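Local coordinates for DNA alpha-glucosyltransferase (Enterobacteria phage T4, PDB 1XV5), which is a phage glycosyltransferase of the GT-B class, with two Rossmann-like domains facing a cleft that here holds uridine-5'-diphosphate, at residues F45-S50 with G234-P239; I199-G204 with L282-K287; F212-D217 with L294-Q299. One frame throughout, in Å; residues are numbered along the deposited sequence.

Contact 1 (F45-S50 with G234-P239); sequences FTRTSS and GLERSP. With UDP (uridine-5'-diphosphate), chain C.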
loop_
_atom_site.group_PDB
_atom_site.type_symbol
_atom_site.label_atom_id
_atom_site.label_comp_id
_atom_site.label_asym_id
_atom_site.label_seq_id
_atom_site.Cartn_x
_atom_site.Cartn_y
_atom_site.Cartn_z
ATOM N N PHE A 45 -11.761 1.419 12.490
ATOM C CA PHE A 45 -11.855 1.364 11.041
ATOM C C PHE A 45 -12.565 0.109 10.560
ATOM O O PHE A 45 -12.651 -0.888 11.275
ATOM C CB PHE A 45 -10.461 1.441 10.418
ATOM C CG PHE A 45 -9.679 2.653 10.835
ATOM C CD1 PHE A 45 -9.023 2.686 12.061
ATOM C CD2 PHE A 45 -9.608 3.766 10.006
ATOM C CE1 PHE A 45 -8.305 3.811 12.456
ATOM C CE2 PHE A 45 -8.892 4.899 10.392
ATOM C CZ PHE A 45 -8.239 4.919 11.619
ATOM N N THR A 46 -13.058 0.170 9.329
ATOM C CA THR A 46 -13.790 -0.930 8.717
ATOM C C THR A 46 -12.969 -2.176 8.387
ATOM O O THR A 46 -13.452 -3.298 8.539
ATOM C CB THR A 46 -14.479 -0.455 7.417
ATOM O OG1 THR A 46 -15.439 0.562 7.730
ATOM C CG2 THR A 46 -15.181 -1.614 6.721
ATOM N N ARG A 47 -11.733 -1.988 7.939
ATOM C CA ARG A 47 -10.897 -3.121 7.548
ATOM C C ARG A 47 -9.918 -3.601 8.614
ATOM O O ARG A 47 -8.864 -4.143 8.289
ATOM C CB ARG A 47 -10.118 -2.769 6.279
ATOM C CG ARG A 47 -10.963 -2.106 5.198
ATOM C CD ARG A 47 -10.132 -1.781 3.958
ATOM N NE ARG A 47 -10.714 -0.674 3.198
ATOM C CZ ARG A 47 -11.284 -0.788 2.003
ATOM N NH1 ARG A 47 -11.360 -1.967 1.400
ATOM N NH2 ARG A 47 -11.789 0.285 1.412
ATOM N N THR A 48 -10.260 -3.426 9.883
ATOM C CA THR A 48 -9.350 -3.855 10.934
ATOM C C THR A 48 -9.041 -5.352 10.870
ATOM O O THR A 48 -8.025 -5.796 11.390
ATOM C CB THR A 48 -9.902 -3.523 12.330
ATOM O OG1 THR A 48 -8.869 -3.725 13.304
ATOM C CG2 THR A 48 -11.083 -4.414 12.661
ATOM N N SER A 49 -9.906 -6.126 10.219
ATOM C CA SER A 49 -9.702 -7.569 10.114
ATOM C C SER A 49 -9.115 -8.030 8.782
ATOM O O SER A 49 -8.943 -9.227 8.562
ATOM C CB SER A 49 -11.023 -8.306 10.358
ATOM O OG SER A 49 -11.448 -8.151 11.702
ATOM N N SER A 50 -8.798 -7.090 7.901
ATOM C CA SER A 50 -8.250 -7.454 6.599
ATOM C C SER A 50 -6.915 -8.186 6.698
ATOM O O SER A 50 -6.642 -9.098 5.914
ATOM C CB SER A 50 -8.101 -6.209 5.726
ATOM O OG SER A 50 -9.377 -5.705 5.364
ATOM N N GLY A 234 -12.564 -4.708 -2.885
ATOM C CA GLY A 234 -12.122 -3.624 -2.026
ATOM C C GLY A 234 -12.810 -2.276 -2.150
ATOM O O GLY A 234 -12.471 -1.348 -1.419
ATOM N N LEU A 235 -13.777 -2.158 -3.050
ATOM C CA LEU A 235 -14.472 -0.885 -3.238
ATOM C C LEU A 235 -15.535 -0.624 -2.178
ATOM O O LEU A 235 -16.663 -1.104 -2.283
ATOM C CB LEU A 235 -15.112 -0.831 -4.628
ATOM C CG LEU A 235 -14.172 -0.856 -5.839
ATOM C CD1 LEU A 235 -15.000 -0.782 -7.113
ATOM C CD2 LEU A 235 -13.189 0.307 -5.772
ATOM N N GLU A 236 -15.164 0.149 -1.161
ATOM C CA GLU A 236 -16.074 0.481 -0.075
ATOM C C GLU A 236 -17.064 1.553 -0.520
ATOM O O GLU A 236 -16.785 2.327 -1.437
ATOM C CB GLU A 236 -15.289 0.993 1.139
ATOM C CG GLU A 236 -14.841 2.470 1.066
ATOM C CD GLU A 236 -13.620 2.716 0.183
ATOM O OE1 GLU A 236 -13.186 3.883 0.100
ATOM O OE2 GLU A 236 -13.091 1.762 -0.425
ATOM N N ARG A 237 -18.225 1.592 0.129
ATOM C CA ARG A 237 -19.218 2.598 -0.205
ATOM C C ARG A 237 -18.776 3.920 0.402
ATOM O O ARG A 237 -18.181 3.960 1.483
ATOM C CB ARG A 237 -20.601 2.203 0.321
ATOM C CG ARG A 237 -21.298 1.145 -0.525
ATOM C CD ARG A 237 -22.767 1.028 -0.156
ATOM N NE ARG A 237 -23.454 2.306 -0.321
ATOM C CZ ARG A 237 -23.771 2.846 -1.496
ATOM N NH1 ARG A 237 -23.479 2.220 -2.626
ATOM N NH2 ARG A 237 -24.364 4.030 -1.540
ATOM N N SER A 238 -19.056 4.999 -0.312
ATOM C CA SER A 238 -18.677 6.338 0.119
ATOM C C SER A 238 -19.169 7.275 -0.968
ATOM O O SER A 238 -19.659 6.821 -2.002
ATOM C CB SER A 238 -17.154 6.442 0.208
ATOM O OG SER A 238 -16.581 6.303 -1.085
ATOM N N PRO A 239 -19.059 8.595 -0.750
ATOM C CA PRO A 239 -19.519 9.512 -1.793
ATOM C C PRO A 239 -18.858 9.199 -3.136
ATOM O O PRO A 239 -19.495 9.280 -4.179
ATOM C CB PRO A 239 -19.122 10.874 -1.241
ATOM C CG PRO A 239 -19.378 10.694 0.235
ATOM C CD PRO A 239 -18.768 9.322 0.501
HETATM N N1 UDP C . -6.310 -4.612 1.423
HETATM C C2 UDP C . -7.020 -5.604 2.069
HETATM N N3 UDP C . -8.385 -5.470 2.007
HETATM C C4 UDP C . -9.092 -4.469 1.368
HETATM C C5 UDP C . -8.282 -3.488 0.713
HETATM C C6 UDP C . -6.950 -3.590 0.764
HETATM O O2 UDP C . -6.482 -6.534 2.645
HETATM O O4 UDP C . -10.323 -4.483 1.398
HETATM C "C1'" UDP C . -4.846 -4.686 1.473
HETATM C "C2'" UDP C . -4.163 -4.787 0.114
HETATM O "O2'" UDP C . -4.190 -6.112 -0.372
HETATM C "C3'" UDP C . -2.774 -4.279 0.474
HETATM C "C4'" UDP C . -3.103 -3.122 1.416
HETATM O "O4'" UDP C . -4.368 -3.482 2.034
HETATM O "O3'" UDP C . -2.067 -5.298 1.183
HETATM C "C5'" UDP C . -3.239 -1.769 0.746
HETATM O "O5'" UDP C . -1.948 -1.235 0.475
HETATM P PA UDP C . -1.572 -0.543 -0.912
HETATM O O1A UDP C . -0.159 -0.133 -0.777
HETATM O O2A UDP C . -1.963 -1.451 -2.022
HETATM O O3A UDP C . -2.529 0.781 -1.019
HETATM P PB UDP C . -3.125 1.794 0.123
HETATM O O1B UDP C . -3.158 3.149 -0.485
HETATM O O2B UDP C . -4.381 1.205 0.641
HETATM O O3B UDP C . -2.035 1.781 1.277
#
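The charged part of this contact is a salt bridge between R47 and E236, with NH2 of the arginine 2.7 Å from OE2 of the glutamate. Guanidinium and carboxylate stand almost perpendicular, their planes 81° apart, and the hydrogen bond within the bridge is weak. At 123° the N-H points poorly at OE2, although the oxygen lies near the guanidinium plane, so charge attraction probably does much of the work.

Hydrogen bonds to the backbone come next. NH1 of R47 donates to the carbonyl O of G234 over 3.1 Å at 156°, and NH2 reaches the same oxygen in a longer, weak bond. G234 follows strand 229-233 directly with a positive phi, a backbone shape at which a side chain would be jammed against the preceding carbonyl, so glycine suits the corner.

The third group of interactions belongs to UDP. NH1 of R47 also donates to O4 of the uracil over 2.7 Å, while CB of S50 lies 3.5 Å from O2 on the same base. S50 OG bonds instead to the carbonyl of Y276. Arginine is long enough because its chain runs extended from CG to NE, bridging backbones that stay 9.7 Å apart at the CA atoms of R47 and G234. A type I turn from R47 to S50, with S50 N bonded to R47 O, sets the base of that chain.

With three acceptors at its edge, the guanidinium is fixed in rotation: R47 offers N-H to the keto O4 of uracil and joins a loop of the first domain to one of the second.

Contact 2 (I199-G204 with L282-K287); sequences INRWIG and LERMSK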
loop_
_atom_site.group_PDB
_atom_site.type_symbol
_atom_site.label_atom_id
_atom_site.label_comp_id
_atom_site.label_asym_id
_atom_site.label_seq_id
_atom_site.Cartn_x
_atom_site.Cartn_y
_atom_site.Cartn_z
ATOM N N ILE A 199 -11.139 -14.972 -15.781
ATOM C CA ILE A 199 -11.387 -14.083 -14.652
ATOM C C ILE A 199 -10.370 -12.948 -14.620
ATOM O O ILE A 199 -9.158 -13.179 -14.649
ATOM C CB ILE A 199 -11.304 -14.836 -13.302
ATOM C CG1 ILE A 199 -12.255 -16.034 -13.311
ATOM C CG2 ILE A 199 -11.628 -13.884 -12.159
ATOM C CD1 ILE A 199 -13.703 -15.690 -13.614
ATOM N N ASN A 200 -10.878 -11.721 -14.567
ATOM C CA ASN A 200 -10.045 -10.531 -14.515
ATOM C C ASN A 200 -10.386 -9.875 -13.186
ATOM O O ASN A 200 -11.493 -9.378 -13.000
ATOM C CB ASN A 200 -10.377 -9.619 -15.697
ATOM C CG ASN A 200 -10.171 -10.315 -17.031
ATOM O OD1 ASN A 200 -11.062 -11.002 -17.540
ATOM N ND2 ASN A 200 -8.984 -10.159 -17.592
ATOM N N ARG A 201 -9.425 -9.882 -12.268
ATOM C CA ARG A 201 -9.652 -9.361 -10.926
ATOM C C ARG A 201 -8.833 -8.125 -10.574
ATOM O O ARG A 201 -7.603 -8.154 -10.554
ATOM C CB ARG A 201 -9.382 -10.491 -9.922
ATOM C CG ARG A 201 -9.833 -10.245 -8.479
ATOM C CD ARG A 201 -9.501 -11.465 -7.610
ATOM N NE ARG A 201 -10.100 -12.697 -8.134
ATOM C CZ ARG A 201 -11.338 -13.114 -7.871
ATOM N NH1 ARG A 201 -12.132 -12.410 -7.074
ATOM N NH2 ARG A 201 -11.796 -14.225 -8.435
ATOM N N TRP A 202 -9.546 -7.038 -10.298
ATOM C CA TRP A 202 -8.954 -5.759 -9.918
ATOM C C TRP A 202 -9.029 -5.675 -8.392
ATOM O O TRP A 202 -10.024 -6.097 -7.803
ATOM C CB TRP A 202 -9.788 -4.629 -10.529
ATOM C CG TRP A 202 -9.319 -3.231 -10.234
ATOM C CD1 TRP A 202 -8.540 -2.440 -11.035
ATOM C CD2 TRP A 202 -9.635 -2.443 -9.076
ATOM N NE1 TRP A 202 -8.356 -1.205 -10.449
ATOM C CE2 TRP A 202 -9.019 -1.182 -9.247
ATOM C CE3 TRP A 202 -10.384 -2.679 -7.911
ATOM C CZ2 TRP A 202 -9.126 -0.159 -8.296
ATOM C CZ3 TRP A 202 -10.490 -1.659 -6.965
ATOM C CH2 TRP A 202 -9.865 -0.417 -7.164
ATOM N N ILE A 203 -7.985 -5.149 -7.755
ATOM C CA ILE A 203 -7.983 -4.985 -6.299
ATOM C C ILE A 203 -7.536 -3.576 -5.917
ATOM O O ILE A 203 -6.664 -2.990 -6.565
ATOM C CB ILE A 203 -7.054 -6.006 -5.580
ATOM C CG1 ILE A 203 -5.657 -5.994 -6.209
ATOM C CG2 ILE A 203 -7.676 -7.398 -5.628
ATOM C CD1 ILE A 203 -4.616 -6.788 -5.403
ATOM N N GLY A 204 -8.146 -3.034 -4.867
ATOM C CA GLY A 204 -7.809 -1.700 -4.404
ATOM C C GLY A 204 -8.880 -1.173 -3.465
ATOM O O GLY A 204 -9.400 -1.915 -2.632
ATOM N N LEU A 282 -5.843 -13.155 -1.826
ATOM C CA LEU A 282 -4.674 -13.783 -2.441
ATOM C C LEU A 282 -5.021 -15.169 -2.985
ATOM O O LEU A 282 -4.541 -15.565 -4.046
ATOM C CB LEU A 282 -3.520 -13.884 -1.431
ATOM C CG LEU A 282 -2.896 -12.553 -0.993
ATOM C CD1 LEU A 282 -1.842 -12.802 0.071
ATOM C CD2 LEU A 282 -2.269 -11.852 -2.200
ATOM N N GLU A 283 -5.857 -15.905 -2.262
ATOM C CA GLU A 283 -6.263 -17.232 -2.709
ATOM C C GLU A 283 -7.088 -17.101 -3.991
ATOM O O GLU A 283 -6.841 -17.804 -4.974
ATOM C CB GLU A 283 -7.074 -17.929 -1.608
ATOM C CG GLU A 283 -7.585 -19.323 -1.946
ATOM C CD GLU A 283 -6.481 -20.305 -2.313
ATOM O OE1 GLU A 283 -5.363 -20.198 -1.766
ATOM O OE2 GLU A 283 -6.743 -21.199 -3.142
ATOM N N ARG A 284 -8.057 -16.187 -3.988
ATOM C CA ARG A 284 -8.900 -15.979 -5.166
ATOM C C ARG A 284 -8.080 -15.486 -6.355
ATOM O O ARG A 284 -8.277 -15.936 -7.491
ATOM C CB ARG A 284 -10.006 -14.956 -4.875
ATOM C CG ARG A 284 -11.119 -15.453 -3.957
ATOM C CD ARG A 284 -12.256 -14.428 -3.872
ATOM N NE ARG A 284 -11.883 -13.211 -3.154
ATOM C CZ ARG A 284 -11.987 -13.053 -1.837
ATOM N NH1 ARG A 284 -12.455 -14.039 -1.081
ATOM N NH2 ARG A 284 -11.642 -11.900 -1.275
ATOM N N MET A 285 -7.163 -14.563 -6.086
ATOM C CA MET A 285 -6.327 -13.990 -7.135
ATOM C C MET A 285 -5.385 -15.021 -7.745
ATOM O O MET A 285 -5.143 -15.002 -8.953
ATOM C CB MET A 285 -5.513 -12.820 -6.580
ATOM C CG MET A 285 -4.721 -12.047 -7.626
ATOM S SD MET A 285 -5.770 -11.148 -8.797
ATOM C CE MET A 285 -6.282 -9.727 -7.786
ATOM N N SER A 286 -4.866 -15.925 -6.914
ATOM C CA SER A 286 -3.942 -16.950 -7.390
ATOM C C SER A 286 -4.605 -17.879 -8.402
ATOM O O SER A 286 -3.921 -18.590 -9.144
ATOM C CB SER A 286 -3.406 -17.778 -6.216
ATOM O OG SER A 286 -4.427 -18.606 -5.677
ATOM N N LYS A 287 -5.934 -17.877 -8.423
ATOM C CA LYS A 287 -6.684 -18.722 -9.346
ATOM C C LYS A 287 -7.355 -17.903 -10.441
ATOM O O LYS A 287 -8.190 -18.418 -11.184
ATOM C CB LYS A 287 -7.733 -19.540 -8.576
ATOM C CG LYS A 287 -7.116 -20.586 -7.643
ATOM C CD LYS A 287 -8.166 -21.360 -6.843
ATOM C CE LYS A 287 -8.856 -20.478 -5.816
ATOM N NZ LYS A 287 -9.730 -21.263 -4.893
#
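R284 and M285, on helix 278-286, meet R201 and I203 of strand 199-203 in a Rossmann-like parallel sheet. The helix belongs to a beta-alpha-beta crossover from strand 270-273 to strand 288-293, which passes over strands 229-233 and 199-203 on the way. Helix and strand run roughly antiparallel, at 145°, with their axes 9.7 Å apart.

R284 comes first. Its CB sits over the centre of one face of the R201 guanidinium, 3.8 Å from CZ, while its own guanidinium presents an edge to R201 NH1. The two side chains cross at about a right angle, and NH1 of R201 is only 4.0 Å from NE of R284. The two guanidinium groups gather round E233, which forms a salt bridge to each, one carboxylate oxygen apiece. Arginine suits both places: an aliphatic stem for packing and a planar end for the shared acid.

M285 follows and packs against the strand. Its CB does not aim at the strand, but the chain bends at chi2 and chi3 (67° and 77°), swinging SD and CE back past the stem of R201. CE lies 3.4 Å from the backbone O of R201 and 3.5 Å from CG2 of I203, the latter a tight carbon contact. The flexible thioether follows this uneven surface, while L313 and C316 of helix 308-316 touch M285 as well.

S286 turns back on its own helix, where OG donates to the carbonyl O of E283 over 2.6 Å. At K287, NZ forms a salt bridge with E283 OE2, and the backbone N bonds to R284 O at 3.2 Å.

Contact 3 (F212-D217 with L294-Q299); sequences FYQMFD and LSKLNQ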
loop_
_atom_site.group_PDB
_atom_site.type_symbol
_atom_site.label_atom_id
_atom_site.label_comp_id
_atom_site.label_asym_id
_atom_site.label_seq_id
_atom_site.Cartn_x
_atom_site.Cartn_y
_atom_site.Cartn_z
ATOM N N PHE A 212 -10.206 2.566 -10.759
ATOM C CA PHE A 212 -11.340 1.670 -10.929
ATOM C C PHE A 212 -12.219 2.045 -12.126
ATOM O O PHE A 212 -12.800 1.170 -12.761
ATOM C CB PHE A 212 -12.183 1.556 -9.641
ATOM C CG PHE A 212 -12.741 2.859 -9.129
ATOM C CD1 PHE A 212 -12.068 3.584 -8.151
ATOM C CD2 PHE A 212 -13.964 3.335 -9.592
ATOM C CE1 PHE A 212 -12.606 4.767 -7.635
ATOM C CE2 PHE A 212 -14.513 4.515 -9.087
ATOM C CZ PHE A 212 -13.831 5.231 -8.105
ATOM N N TYR A 213 -12.306 3.331 -12.459
ATOM C CA TYR A 213 -13.122 3.720 -13.608
ATOM C C TYR A 213 -12.552 3.116 -14.883
ATOM O O TYR A 213 -13.295 2.741 -15.792
ATOM C CB TYR A 213 -13.182 5.241 -13.760
ATOM C CG TYR A 213 -14.188 5.902 -12.854
ATOM C CD1 TYR A 213 -13.789 6.834 -11.899
ATOM C CD2 TYR A 213 -15.543 5.584 -12.943
ATOM C CE1 TYR A 213 -14.716 7.438 -11.047
ATOM C CE2 TYR A 213 -16.480 6.177 -12.095
ATOM C CZ TYR A 213 -16.059 7.102 -11.151
ATOM O OH TYR A 213 -16.982 7.690 -10.305
ATOM N N GLN A 214 -11.228 3.031 -14.948
ATOM C CA GLN A 214 -10.570 2.467 -16.115
ATOM C C GLN A 214 -10.846 0.971 -16.234
ATOM O O GLN A 214 -10.881 0.420 -17.340
ATOM C CB GLN A 214 -9.065 2.755 -16.058
ATOM C CG GLN A 214 -8.714 4.216 -16.388
ATOM C CD GLN A 214 -9.219 5.225 -15.354
ATOM O OE1 GLN A 214 -9.596 6.347 -15.701
ATOM N NE2 GLN A 214 -9.209 4.836 -14.086
ATOM N N MET A 215 -11.060 0.312 -15.098
ATOM C CA MET A 215 -11.366 -1.115 -15.110
ATOM C C MET A 215 -12.789 -1.309 -15.653
ATOM O O MET A 215 -13.038 -2.198 -16.472
ATOM C CB MET A 215 -11.260 -1.699 -13.697
ATOM C CG MET A 215 -11.286 -3.223 -13.655
ATOM S SD MET A 215 -9.837 -3.969 -14.451
ATOM C CE MET A 215 -10.439 -5.630 -14.763
ATOM N N PHE A 216 -13.721 -0.474 -15.195
ATOM C CA PHE A 216 -15.102 -0.552 -15.670
ATOM C C PHE A 216 -15.113 -0.346 -17.180
ATOM O O PHE A 216 -15.826 -1.034 -17.913
ATOM C CB PHE A 216 -15.969 0.540 -15.028
ATOM C CG PHE A 216 -16.387 0.248 -13.613
ATOM C CD1 PHE A 216 -17.115 -0.899 -13.306
ATOM C CD2 PHE A 216 -16.091 1.145 -12.591
ATOM C CE1 PHE A 216 -17.543 -1.145 -12.001
ATOM C CE2 PHE A 216 -16.516 0.907 -11.286
ATOM C CZ PHE A 216 -17.242 -0.239 -10.990
ATOM N N ASP A 217 -14.310 0.613 -17.632
ATOM C CA ASP A 217 -14.217 0.953 -19.048
ATOM C C ASP A 217 -13.661 -0.226 -19.844
ATOM O O ASP A 217 -14.195 -0.585 -20.895
ATOM C CB ASP A 217 -13.308 2.174 -19.226
ATOM C CG ASP A 217 -13.439 2.813 -20.601
ATOM O OD1 ASP A 217 -12.424 3.323 -21.120
ATOM O OD2 ASP A 217 -14.556 2.825 -21.156
ATOM N N LEU A 294 -4.462 -0.614 -11.372
ATOM C CA LEU A 294 -4.370 0.523 -12.269
ATOM C C LEU A 294 -4.118 1.882 -11.631
ATOM O O LEU A 294 -4.594 2.905 -12.130
ATOM C CB LEU A 294 -5.639 0.566 -13.128
ATOM C CG LEU A 294 -5.963 -0.755 -13.838
ATOM C CD1 LEU A 294 -7.288 -0.630 -14.584
ATOM C CD2 LEU A 294 -4.832 -1.126 -14.798
ATOM N N SER A 295 -3.359 1.902 -10.543
ATOM C CA SER A 295 -3.047 3.169 -9.893
ATOM C C SER A 295 -2.315 4.062 -10.889
ATOM O O SER A 295 -1.433 3.611 -11.626
ATOM C CB SER A 295 -2.195 2.942 -8.643
ATOM O OG SER A 295 -2.995 2.388 -7.614
ATOM N N LYS A 296 -2.691 5.335 -10.898
ATOM C CA LYS A 296 -2.134 6.304 -11.835
ATOM C C LYS A 296 -1.753 7.619 -11.168
ATOM O O LYS A 296 -2.157 8.698 -11.617
ATOM C CB LYS A 296 -3.168 6.559 -12.932
ATOM C CG LYS A 296 -4.551 6.906 -12.372
ATOM C CD LYS A 296 -5.667 6.469 -13.304
ATOM C CE LYS A 296 -5.606 7.207 -14.626
ATOM N NZ LYS A 296 -6.659 6.734 -15.559
ATOM N N LEU A 297 -0.970 7.529 -10.097
ATOM C CA LEU A 297 -0.529 8.718 -9.381
ATOM C C LEU A 297 0.265 9.639 -10.294
ATOM O O LEU A 297 0.931 9.186 -11.228
ATOM C CB LEU A 297 0.361 8.333 -8.194
ATOM C CG LEU A 297 -0.308 7.685 -6.983
ATOM C CD1 LEU A 297 0.764 7.164 -6.039
ATOM C CD2 LEU A 297 -1.209 8.699 -6.279
ATOM N N ASN A 298 0.192 10.936 -10.024
ATOM C CA ASN A 298 0.952 11.890 -10.812
ATOM C C ASN A 298 2.429 11.570 -10.594
ATOM O O ASN A 298 2.825 11.104 -9.523
ATOM C CB ASN A 298 0.658 13.320 -10.360
ATOM C CG ASN A 298 1.455 14.349 -11.138
ATOM O OD1 ASN A 298 2.658 14.514 -10.925
ATOM N ND2 ASN A 298 0.789 15.042 -12.058
ATOM N N GLN A 299 3.225 11.824 -11.624
ATOM C CA GLN A 299 4.661 11.577 -11.619
ATOM C C GLN A 299 5.394 12.066 -10.367
ATOM O O GLN A 299 6.320 11.412 -9.891
ATOM C CB GLN A 299 5.267 12.237 -12.860
ATOM C CG GLN A 299 6.737 11.973 -13.081
ATOM C CD GLN A 299 7.276 12.751 -14.264
ATOM O OE1 GLN A 299 6.692 12.734 -15.348
ATOM N NE2 GLN A 299 8.395 13.437 -14.062
#
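L294 and M215 make the close-fitting half of this contact, with Q214 beside them. CD1 of L294 does the touching: it lies 3.9 Å from the backbone N of M215, 4.1 Å from CB of Q214 and 4.2 Å from SD of M215. One methyl thus packs on the backbone of helix 212-223, the CB of Q214 and the sulfur of M215. CG of L294 stands anti to the carbonyl carbon (chi1 -52°) and the branch is extended beyond it, which sends the methyl forward onto the helix. A leucine suits this buried spot because its forked end is wholly apolar; M215 adds its sulfur to the same methyl, with its own N-H turned toward F212 O in a weak helical bond.

The outer half is looser and partly exposed. Here Q214 and K296 approach from opposite directions, and NZ of K296 lies over the flat of the Q214 amide, 3.0 Å from both OE1 and CD. CG of K296 lies between the backbone N and the carbonyl carbon (chi1 51°), and the chain bends at chi3, so that its amine curls back to the helix; Q214 bends at chi2 in turn. Long, polar, pliable side chains suit a border where shape need not be matched as exactly as around L294.

Around the contact, the backbone of K296 is hydrogen-bonded to W209, tying the loop after strand 288-293 to the residues ahead of helix 212-223. M215 also rests on strand 229-233 through T230 and M232, while F212 and F216 turn to I244 of helix 239-246, so the helix is wedged between sheet, loop and neighbouring helix.

Along the chain the segments come in the order 45-50, 199-204, 212-217, 234-239, 282-287, 294-299, so all three contacts interlace. Their centres lie 17 to 19 Å apart. Five of the six segments belong to the second parallel sheet and its surroundings; only 45-50 comes from the first domain, making contact 1 the one that spans the cleft. Strand 199-203 lies between contact 2, on the face of R201, and contacts 1 and 3, on the face of W202, which touches F212, M215 and L235; contacts 1 and 3 also meet directly at L235 and F212. Packing on the W202 face of the sheet thus continues to the loop that helps hold UDP.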